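Local coordinates for Blr3880 protein (Bradyrhizobium japonicum, PDB 2OOD), which probably catalyses the zinc-dependent hydrolytic deamination of guanine to xanthine and ammonia, a step of purine breakdown, at residues E237-C242 with G274-N279; C252-G257 with N279-R284. All coordinates share one frame; numbering follows the deposited sequence.

Contact 1 of 2, residues E237-C242 with G274-N279. With GUN (guanine), chain C.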
ATOM      1  N   GLU A 237       6.410 -16.895  10.609  1.00 39.93           N
ATOM      2  CA  GLU A 237       5.766 -15.633  10.266  1.00 42.28           C
ATOM      3  C   GLU A 237       5.648 -14.603  11.388  1.00 42.91           C
ATOM      4  O   GLU A 237       5.745 -13.400  11.138  1.00 42.90           O
ATOM      5  CB  GLU A 237       4.375 -15.901   9.681  1.00 42.90           C
ATOM      6  CG  GLU A 237       3.470 -14.671   9.615  1.00 43.98           C
ATOM      7  CD  GLU A 237       2.068 -14.992   9.106  1.00 44.90           C
ATOM      8  OE1 GLU A 237       1.566 -16.105   9.387  1.00 45.90           O
ATOM      9  OE2 GLU A 237       1.461 -14.128   8.437  1.00 45.65           O
ATOM     10  N   ASN A 238       5.453 -15.067  12.616  1.00 42.93           N
ATOM     11  CA  ASN A 238       5.280 -14.169  13.754  1.00 43.75           C
ATOM     12  C   ASN A 238       6.163 -14.607  14.931  1.00 44.15           C
ATOM     13  O   ASN A 238       6.416 -15.800  15.111  1.00 43.79           O
ATOM     14  CB  ASN A 238       3.799 -14.189  14.162  1.00 44.39           C
ATOM     15  CG  ASN A 238       3.484 -13.258  15.320  1.00 45.30           C
ATOM     16  OD1 ASN A 238       3.222 -12.065  15.128  1.00 45.69           O
ATOM     17  ND2 ASN A 238       3.511 -13.799  16.537  1.00 45.76           N
ATOM     18  N   PRO A 239       6.655 -13.649  15.742  1.00 44.85           N
ATOM     19  CA  PRO A 239       7.499 -14.042  16.878  1.00 45.02           C
ATOM     20  C   PRO A 239       6.752 -14.941  17.866  1.00 45.03           C
ATOM     21  O   PRO A 239       7.244 -16.021  18.222  1.00 45.18           O
ATOM     22  CB  PRO A 239       7.929 -12.699  17.486  1.00 44.30           C
ATOM     23  CG  PRO A 239       6.822 -11.770  17.088  1.00 44.84           C
ATOM     24  CD  PRO A 239       6.539 -12.184  15.659  1.00 44.55           C
ATOM     25  N   ALA A 240       5.568 -14.511  18.301  1.00 42.72           N
ATOM     26  CA  ALA A 240       4.785 -15.317  19.232  1.00 42.18           C
ATOM     27  C   ALA A 240       4.528 -16.710  18.631  1.00 42.66           C
ATOM     28  O   ALA A 240       4.565 -17.719  19.335  1.00 42.72           O
ATOM     29  CB  ALA A 240       3.462 -14.622  19.549  1.00 41.16           C
ATOM     30  N   GLU A 241       4.269 -16.756  17.327  1.00 43.09           N
ATOM     31  CA  GLU A 241       4.014 -18.012  16.630  1.00 42.41           C
ATOM     32  C   GLU A 241       5.269 -18.885  16.674  1.00 41.85           C
ATOM     33  O   GLU A 241       5.189 -20.089  16.882  1.00 42.27           O
ATOM     34  CB  GLU A 241       3.626 -17.736  15.167  1.00 41.23           C
ATOM     35  CG  GLU A 241       3.315 -18.987  14.344  1.00 41.04           C
ATOM     36  CD  GLU A 241       3.847 -18.912  12.912  1.00 41.19           C
ATOM     37  OE1 GLU A 241       3.590 -19.858  12.129  1.00 40.79           O
ATOM     38  OE2 GLU A 241       4.526 -17.915  12.571  1.00 40.78           O
ATOM     39  N   CYS A 242       6.430 -18.274  16.472  1.00 42.84           N
ATOM     40  CA  CYS A 242       7.691 -19.014  16.487  1.00 44.58           C
ATOM     41  C   CYS A 242       7.977 -19.626  17.849  1.00 45.46           C
ATOM     42  O   CYS A 242       8.448 -20.764  17.940  1.00 45.79           O
ATOM     43  CB  CYS A 242       8.851 -18.103  16.079  1.00 44.12           C
ATOM     44  SG  CYS A 242       8.929 -17.806  14.305  1.00 44.30           S
ATOM     45  N   GLY A 274       8.828 -15.713   5.042  1.00 39.21           N
ATOM     46  CA  GLY A 274      10.127 -16.039   5.615  1.00 42.58           C
ATOM     47  C   GLY A 274      10.270 -15.364   6.967  1.00 39.79           C
ATOM     48  O   GLY A 274      10.533 -16.000   7.954  1.00 43.82           O
ATOM     49  N   VAL A 275      10.065 -14.057   6.981  1.00 41.20           N
ATOM     50  CA  VAL A 275      10.155 -13.183   8.150  1.00 37.72           C
ATOM     51  C   VAL A 275      11.102 -13.509   9.310  1.00 35.99           C
ATOM     52  O   VAL A 275      11.958 -12.695   9.638  1.00 35.48           O
ATOM     53  CB  VAL A 275       8.758 -12.887   8.719  1.00 35.64           C
ATOM     54  CG1 VAL A 275       8.800 -11.583   9.500  1.00 33.89           C
ATOM     55  CG2 VAL A 275       7.758 -12.765   7.597  1.00 33.74           C
ATOM     56  N   TYR A 276      10.963 -14.668   9.940  1.00 35.17           N
ATOM     57  CA  TYR A 276      11.844 -14.994  11.055  1.00 34.09           C
ATOM     58  C   TYR A 276      12.771 -16.190  10.873  1.00 34.32           C
ATOM     59  O   TYR A 276      13.166 -16.829  11.846  1.00 34.49           O
ATOM     60  CB  TYR A 276      11.015 -15.143  12.330  1.00 33.48           C
ATOM     61  CG  TYR A 276      10.470 -13.815  12.795  1.00 35.14           C
ATOM     62  CD1 TYR A 276      11.305 -12.861  13.359  1.00 35.11           C
ATOM     63  CD2 TYR A 276       9.143 -13.474  12.589  1.00 35.91           C
ATOM     64  CE1 TYR A 276      10.835 -11.595  13.700  1.00 36.76           C
ATOM     65  CE2 TYR A 276       8.660 -12.210  12.927  1.00 37.76           C
ATOM     66  CZ  TYR A 276       9.515 -11.273  13.478  1.00 38.33           C
ATOM     67  OH  TYR A 276       9.060  -9.999  13.771  1.00 39.32           O
ATOM     68  N   LEU A 277      13.135 -16.471   9.629  1.00 33.32           N
ATOM     69  CA  LEU A 277      14.032 -17.577   9.317  1.00 33.96           C
ATOM     70  C   LEU A 277      15.478 -17.134   9.511  1.00 35.17           C
ATOM     71  O   LEU A 277      15.827 -15.993   9.211  1.00 34.63           O
ATOM     72  CB  LEU A 277      13.857 -18.016   7.858  1.00 32.99           C
ATOM     73  CG  LEU A 277      12.568 -18.646   7.332  1.00 32.20           C
ATOM     74  CD1 LEU A 277      12.581 -18.589   5.823  1.00 31.49           C
ATOM     75  CD2 LEU A 277      12.439 -20.077   7.806  1.00 31.57           C
ATOM     76  N   SER A 278      16.317 -18.047   9.992  1.00 36.29           N
ATOM     77  CA  SER A 278      17.736 -17.765  10.210  1.00 37.29           C
ATOM     78  C   SER A 278      18.489 -17.984   8.902  1.00 37.89           C
ATOM     79  O   SER A 278      17.955 -18.592   7.977  1.00 38.62           O
ATOM     80  CB  SER A 278      18.295 -18.715  11.260  1.00 37.67           C
ATOM     81  OG  SER A 278      18.171 -20.063  10.830  1.00 39.07           O
ATOM     82  N   ASN A 279      19.723 -17.498   8.819  1.00 38.28           N
ATOM     83  CA  ASN A 279      20.511 -17.686   7.608  1.00 38.71           C
ATOM     84  C   ASN A 279      20.735 -19.169   7.393  1.00 39.20           C
ATOM     85  O   ASN A 279      20.832 -19.636   6.260  1.00 39.27           O
ATOM     86  CB  ASN A 279      21.858 -16.981   7.719  1.00 38.79           C
ATOM     87  CG  ASN A 279      21.709 -15.496   7.859  1.00 39.61           C
ATOM     88  OD1 ASN A 279      22.676 -14.743   7.766  1.00 40.79           O
ATOM     89  ND2 ASN A 279      20.480 -15.058   8.093  1.00 39.96           N
TER
HETATM   90  N9  GUN C 600      -0.989 -20.035   9.271  1.00 63.26           N
HETATM   91  C8  GUN C 600      -1.239 -19.983  10.601  1.00 63.96           C
HETATM   92  N7  GUN C 600      -1.406 -18.752  10.991  1.00 64.25           N
HETATM   93  C5  GUN C 600      -1.283 -17.923   9.932  1.00 63.49           C
HETATM   94  C6  GUN C 600      -1.361 -16.504   9.747  1.00 62.71           C
HETATM   95  O6  GUN C 600      -1.604 -15.740  10.689  1.00 62.78           O
HETATM   96  N1  GUN C 600      -1.172 -16.004   8.460  1.00 60.92           N
HETATM   97  C2  GUN C 600      -0.909 -16.852   7.395  1.00 59.16           C
HETATM   98  N2  GUN C 600      -0.736 -16.330   6.122  1.00 54.36           N
HETATM   99  N3  GUN C 600      -0.832 -18.161   7.558  1.00 60.63           N
HETATM  100  C4  GUN C 600      -1.004 -18.734   8.794  1.00 63.12           C
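Tyr-276 meets 237-242 mainly through van der Waals contact. Its CG lies anti to the carbonyl carbon (chi1 -70°), and the ring stands beside the start of helix 239-248. CE2 of Tyr-276 touches CD of Pro-239 at 3.5 Å, the two rings crossing obliquely. At the ring's edge, near its plane, O of Glu-237 lies 3.6 Å from the same CE2 of Tyr-276. Cys-242 adds an oblique sulfur-aromatic contact, SG sitting 5.5 Å from the centroid of the Tyr-276 ring. Val-275 rests CB and CG1 against O of Glu-237, each at 3.9 Å.

No hydrogen bond crosses between the segments. Within 237-242, OE2 of Glu-241 accepts from N of Glu-237 at 2.9 Å and N of Asn-238 at 3.0 Å, and so ties down the turn before the helix. The phenol end of Tyr-276 is bonded to the carbonyl of Ser-304, while Ile-357 of the second subunit packs on this tyrosine.

The CB of Glu-237 points away from 274-279, and its extended chain runs to the guanine, OE1 lying 2.9 Å from N1 of the guanine. The packing and the Glu-241 bonds are consistent with a second shell that positions the backbone of a guanine-pocket carboxylate.

Contact 2 of 2, residues C252-G257 with N279-R284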
ATOM      1  N   CYS A 252      12.509 -30.081  18.518  1.00 49.02           N
ATOM      2  CA  CYS A 252      13.047 -29.481  17.293  1.00 48.03           C
ATOM      3  C   CYS A 252      13.762 -28.151  17.567  1.00 47.87           C
ATOM      4  O   CYS A 252      13.326 -27.353  18.401  1.00 47.70           O
ATOM      5  CB  CYS A 252      11.923 -29.299  16.253  1.00 48.15           C
ATOM      6  SG  CYS A 252      11.342 -30.863  15.450  1.00 47.59           S
ATOM      7  N   GLN A 253      14.856 -27.917  16.845  1.00 47.30           N
ATOM      8  CA  GLN A 253      15.684 -26.720  17.020  1.00 47.46           C
ATOM      9  C   GLN A 253      15.134 -25.427  16.415  1.00 45.44           C
ATOM     10  O   GLN A 253      15.154 -24.378  17.063  1.00 44.21           O
ATOM     11  CB  GLN A 253      17.086 -27.003  16.465  1.00 50.20           C
ATOM     12  CG  GLN A 253      17.510 -28.446  16.707  1.00 54.87           C
ATOM     13  CD  GLN A 253      17.229 -28.864  18.146  1.00 57.46           C
ATOM     14  OE1 GLN A 253      17.823 -28.313  19.087  1.00 59.91           O
ATOM     15  NE2 GLN A 253      16.308 -29.824  18.333  1.00 58.09           N
ATOM     16  N   ASP A 254      14.669 -25.496  15.170  1.00 43.36           N
ATOM     17  CA  ASP A 254      14.109 -24.324  14.504  1.00 42.16           C
ATOM     18  C   ASP A 254      12.808 -24.663  13.776  1.00 41.22           C
ATOM     19  O   ASP A 254      12.491 -25.835  13.555  1.00 40.79           O
ATOM     20  CB  ASP A 254      15.134 -23.711  13.533  1.00 41.69           C
ATOM     21  CG  ASP A 254      15.839 -24.752  12.679  1.00 42.00           C
ATOM     22  OD1 ASP A 254      15.188 -25.748  12.299  1.00 42.78           O
ATOM     23  OD2 ASP A 254      17.038 -24.569  12.374  1.00 40.84           O
ATOM     24  N   TYR A 255      12.051 -23.635  13.403  1.00 40.36           N
ATOM     25  CA  TYR A 255      10.781 -23.849  12.727  1.00 39.29           C
ATOM     26  C   TYR A 255      10.919 -24.774  11.513  1.00 39.81           C
ATOM     27  O   TYR A 255      10.118 -25.697  11.334  1.00 38.82           O
ATOM     28  CB  TYR A 255      10.186 -22.500  12.322  1.00 40.84           C
ATOM     29  CG  TYR A 255       8.672 -22.483  12.247  1.00 42.11           C
ATOM     30  CD1 TYR A 255       7.947 -21.413  12.760  1.00 42.68           C
ATOM     31  CD2 TYR A 255       7.967 -23.514  11.637  1.00 42.38           C
ATOM     32  CE1 TYR A 255       6.555 -21.366  12.664  1.00 43.31           C
ATOM     33  CE2 TYR A 255       6.575 -23.479  11.533  1.00 42.98           C
ATOM     34  CZ  TYR A 255       5.875 -22.402  12.043  1.00 43.45           C
ATOM     35  OH  TYR A 255       4.498 -22.343  11.908  1.00 44.03           O
ATOM     36  N   LEU A 256      11.928 -24.535  10.680  1.00 38.77           N
ATOM     37  CA  LEU A 256      12.140 -25.377   9.507  1.00 38.23           C
ATOM     38  C   LEU A 256      12.449 -26.810   9.943  1.00 39.29           C
ATOM     39  O   LEU A 256      12.130 -27.765   9.240  1.00 39.62           O
ATOM     40  CB  LEU A 256      13.297 -24.831   8.664  1.00 37.54           C
ATOM     41  CG  LEU A 256      13.676 -25.586   7.387  1.00 36.49           C
ATOM     42  CD1 LEU A 256      12.516 -25.592   6.422  1.00 36.09           C
ATOM     43  CD2 LEU A 256      14.867 -24.925   6.739  1.00 35.50           C
ATOM     44  N   GLY A 257      13.068 -26.953  11.110  1.00 40.40           N
ATOM     45  CA  GLY A 257      13.421 -28.268  11.614  1.00 40.35           C
ATOM     46  C   GLY A 257      12.221 -29.161  11.850  1.00 41.46           C
ATOM     47  O   GLY A 257      12.309 -30.383  11.700  1.00 42.44           O
ATOM     48  N   ASN A 279      19.723 -17.498   8.819  1.00 38.28           N
ATOM     49  CA  ASN A 279      20.511 -17.686   7.608  1.00 38.71           C
ATOM     50  C   ASN A 279      20.735 -19.169   7.393  1.00 39.20           C
ATOM     51  O   ASN A 279      20.832 -19.636   6.260  1.00 39.27           O
ATOM     52  CB  ASN A 279      21.858 -16.981   7.719  1.00 38.79           C
ATOM     53  CG  ASN A 279      21.709 -15.496   7.859  1.00 39.61           C
ATOM     54  OD1 ASN A 279      22.676 -14.743   7.766  1.00 40.79           O
ATOM     55  ND2 ASN A 279      20.480 -15.058   8.093  1.00 39.96           N
ATOM     56  N   ASN A 280      20.815 -19.905   8.494  1.00 38.91           N
ATOM     57  CA  ASN A 280      21.009 -21.341   8.435  1.00 39.69           C
ATOM     58  C   ASN A 280      19.783 -21.971   7.777  1.00 39.65           C
ATOM     59  O   ASN A 280      19.909 -22.818   6.889  1.00 38.77           O
ATOM     60  CB  ASN A 280      21.200 -21.904   9.849  1.00 42.28           C
ATOM     61  CG  ASN A 280      21.365 -23.410   9.857  1.00 44.32           C
ATOM     62  OD1 ASN A 280      22.157 -23.959   9.093  1.00 46.54           O
ATOM     63  ND2 ASN A 280      20.621 -24.086  10.723  1.00 45.50           N
ATOM     64  N   GLU A 281      18.600 -21.549   8.209  1.00 38.25           N
ATOM     65  CA  GLU A 281      17.367 -22.076   7.643  1.00 37.12           C
ATOM     66  C   GLU A 281      17.286 -21.748   6.153  1.00 36.27           C
ATOM     67  O   GLU A 281      16.856 -22.577   5.356  1.00 35.88           O
ATOM     68  CB  GLU A 281      16.150 -21.524   8.400  1.00 36.69           C
ATOM     69  CG  GLU A 281      15.956 -22.173   9.769  1.00 37.40           C
ATOM     70  CD  GLU A 281      14.827 -21.551  10.571  1.00 38.91           C
ATOM     71  OE1 GLU A 281      14.902 -20.336  10.855  1.00 40.21           O
ATOM     72  OE2 GLU A 281      13.866 -22.275  10.921  1.00 38.87           O
ATOM     73  N   PHE A 282      17.712 -20.550   5.768  1.00 35.23           N
ATOM     74  CA  PHE A 282      17.688 -20.186   4.360  1.00 34.61           C
ATOM     75  C   PHE A 282      18.634 -21.106   3.599  1.00 36.27           C
ATOM     76  O   PHE A 282      18.260 -21.669   2.571  1.00 36.76           O
ATOM     77  CB  PHE A 282      18.116 -18.730   4.153  1.00 33.02           C
ATOM     78  CG  PHE A 282      16.987 -17.739   4.256  1.00 32.37           C
ATOM     79  CD1 PHE A 282      15.869 -17.845   3.440  1.00 32.28           C
ATOM     80  CD2 PHE A 282      17.058 -16.669   5.138  1.00 32.47           C
ATOM     81  CE1 PHE A 282      14.839 -16.896   3.498  1.00 31.32           C
ATOM     82  CE2 PHE A 282      16.029 -15.718   5.200  1.00 32.11           C
ATOM     83  CZ  PHE A 282      14.923 -15.838   4.374  1.00 31.02           C
ATOM     84  N   ARG A 283      19.858 -21.267   4.100  1.00 36.55           N
ATOM     85  CA  ARG A 283      20.828 -22.125   3.433  1.00 36.81           C
ATOM     86  C   ARG A 283      20.325 -23.555   3.280  1.00 36.19           C
ATOM     87  O   ARG A 283      20.560 -24.183   2.254  1.00 36.61           O
ATOM     88  CB  ARG A 283      22.168 -22.134   4.176  1.00 37.72           C
ATOM     89  CG  ARG A 283      23.023 -20.880   3.976  1.00 41.36           C
ATOM     90  CD  ARG A 283      24.470 -21.100   4.448  1.00 45.52           C
ATOM     91  NE  ARG A 283      24.530 -21.578   5.834  1.00 49.29           N
ATOM     92  CZ  ARG A 283      24.514 -20.791   6.912  1.00 50.88           C
ATOM     93  NH1 ARG A 283      24.456 -19.464   6.777  1.00 52.54           N
ATOM     94  NH2 ARG A 283      24.518 -21.334   8.129  1.00 51.14           N
ATOM     95  N   ARG A 284      19.638 -24.073   4.291  1.00 35.67           N
ATOM     96  CA  ARG A 284      19.128 -25.437   4.225  1.00 36.42           C
ATOM     97  C   ARG A 284      18.087 -25.579   3.120  1.00 39.08           C
ATOM     98  O   ARG A 284      18.106 -26.549   2.360  1.00 38.94           O
ATOM     99  CB  ARG A 284      18.517 -25.854   5.567  1.00 35.26           C
ATOM    100  CG  ARG A 284      19.481 -25.776   6.735  1.00 33.46           C
ATOM    101  CD  ARG A 284      19.323 -26.959   7.645  1.00 32.37           C
ATOM    102  NE  ARG A 284      18.031 -26.988   8.317  1.00 33.62           N
ATOM    103  CZ  ARG A 284      17.688 -26.167   9.304  1.00 34.80           C
ATOM    104  NH1 ARG A 284      18.545 -25.248   9.726  1.00 33.82           N
ATOM    105  NH2 ARG A 284      16.500 -26.280   9.884  1.00 35.56           N
TER
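Glu-281 reaches across to the start of helix 255-260, where its OE2 accepts from N of Leu-256 at 3.0 Å. The bond is nearly straight, 171° at the hydrogen, and meets the oxygen nearly along its C-O axis. With CG anti to the carbonyl carbon (chi1 -75°) and the chain extended beyond it, the carboxylate also comes against CB of Asp-254, 3.2 Å from OE2 of Glu-281. Its other oxygen, OE1, takes the backbone N of Ser-278, the reciprocal half of a capping box at the start of helix 279-288, so one carboxylate serves the N-terminal ends of two helices.

Leu-256 lies alongside Arg-284, the two side chains running in opposite directions, with CD2 of Leu-256 over one face of the guanidinium. The same methyl touches O of Glu-281 at 3.4 Å. Both segments belong to the amidohydrolase TIM barrel: helix 279-288, in its outer layer, links parallel strands 269-272 and 291-294, while 252-257 lies in the connection between strands 230-234 and 269-272. Asp-254 is the N-cap of helix 255-260, its OD1 bonding weakly to N of Gly-257.

Arg-284 grips that capping carboxylate end-on: NH2 reaches OD1 of Asp-254 at 2.8 Å, and NH1 reaches OD2 of Asp-254 at 3.1 Å. The planes of the two groups are 14° apart. NH2 of Arg-284 also forms a salt bridge with Glu-260. An alanine in place of Arg-284 would probably leave Asp-254, close to Glu-281, and Glu-260 without their countercharge and take the guanidinium face away from CD2 of Leu-256.

Contact 1 is the more deeply buried, holding a guanine-pocket residue within about 6 Å of the zinc ion (side chain to metal); contact 2 is partly buried, though Tyr-255 brings its side chain to about 6 Å from the guanine. The first is van der Waals packing with no hydrogen bond across, the second a salt bridge and a helix-end hydrogen bond with a leucine packed beside them. They share Asn-279, and their segments alternate along the chain. Two pairs of side chains join them directly: OE1 of Glu-241 lies 2.7 Å from OH of Tyr-255, a probable hydrogen bond, and Leu-277 packs on Phe-282. The second subunit reaches contact 1 but not contact 2.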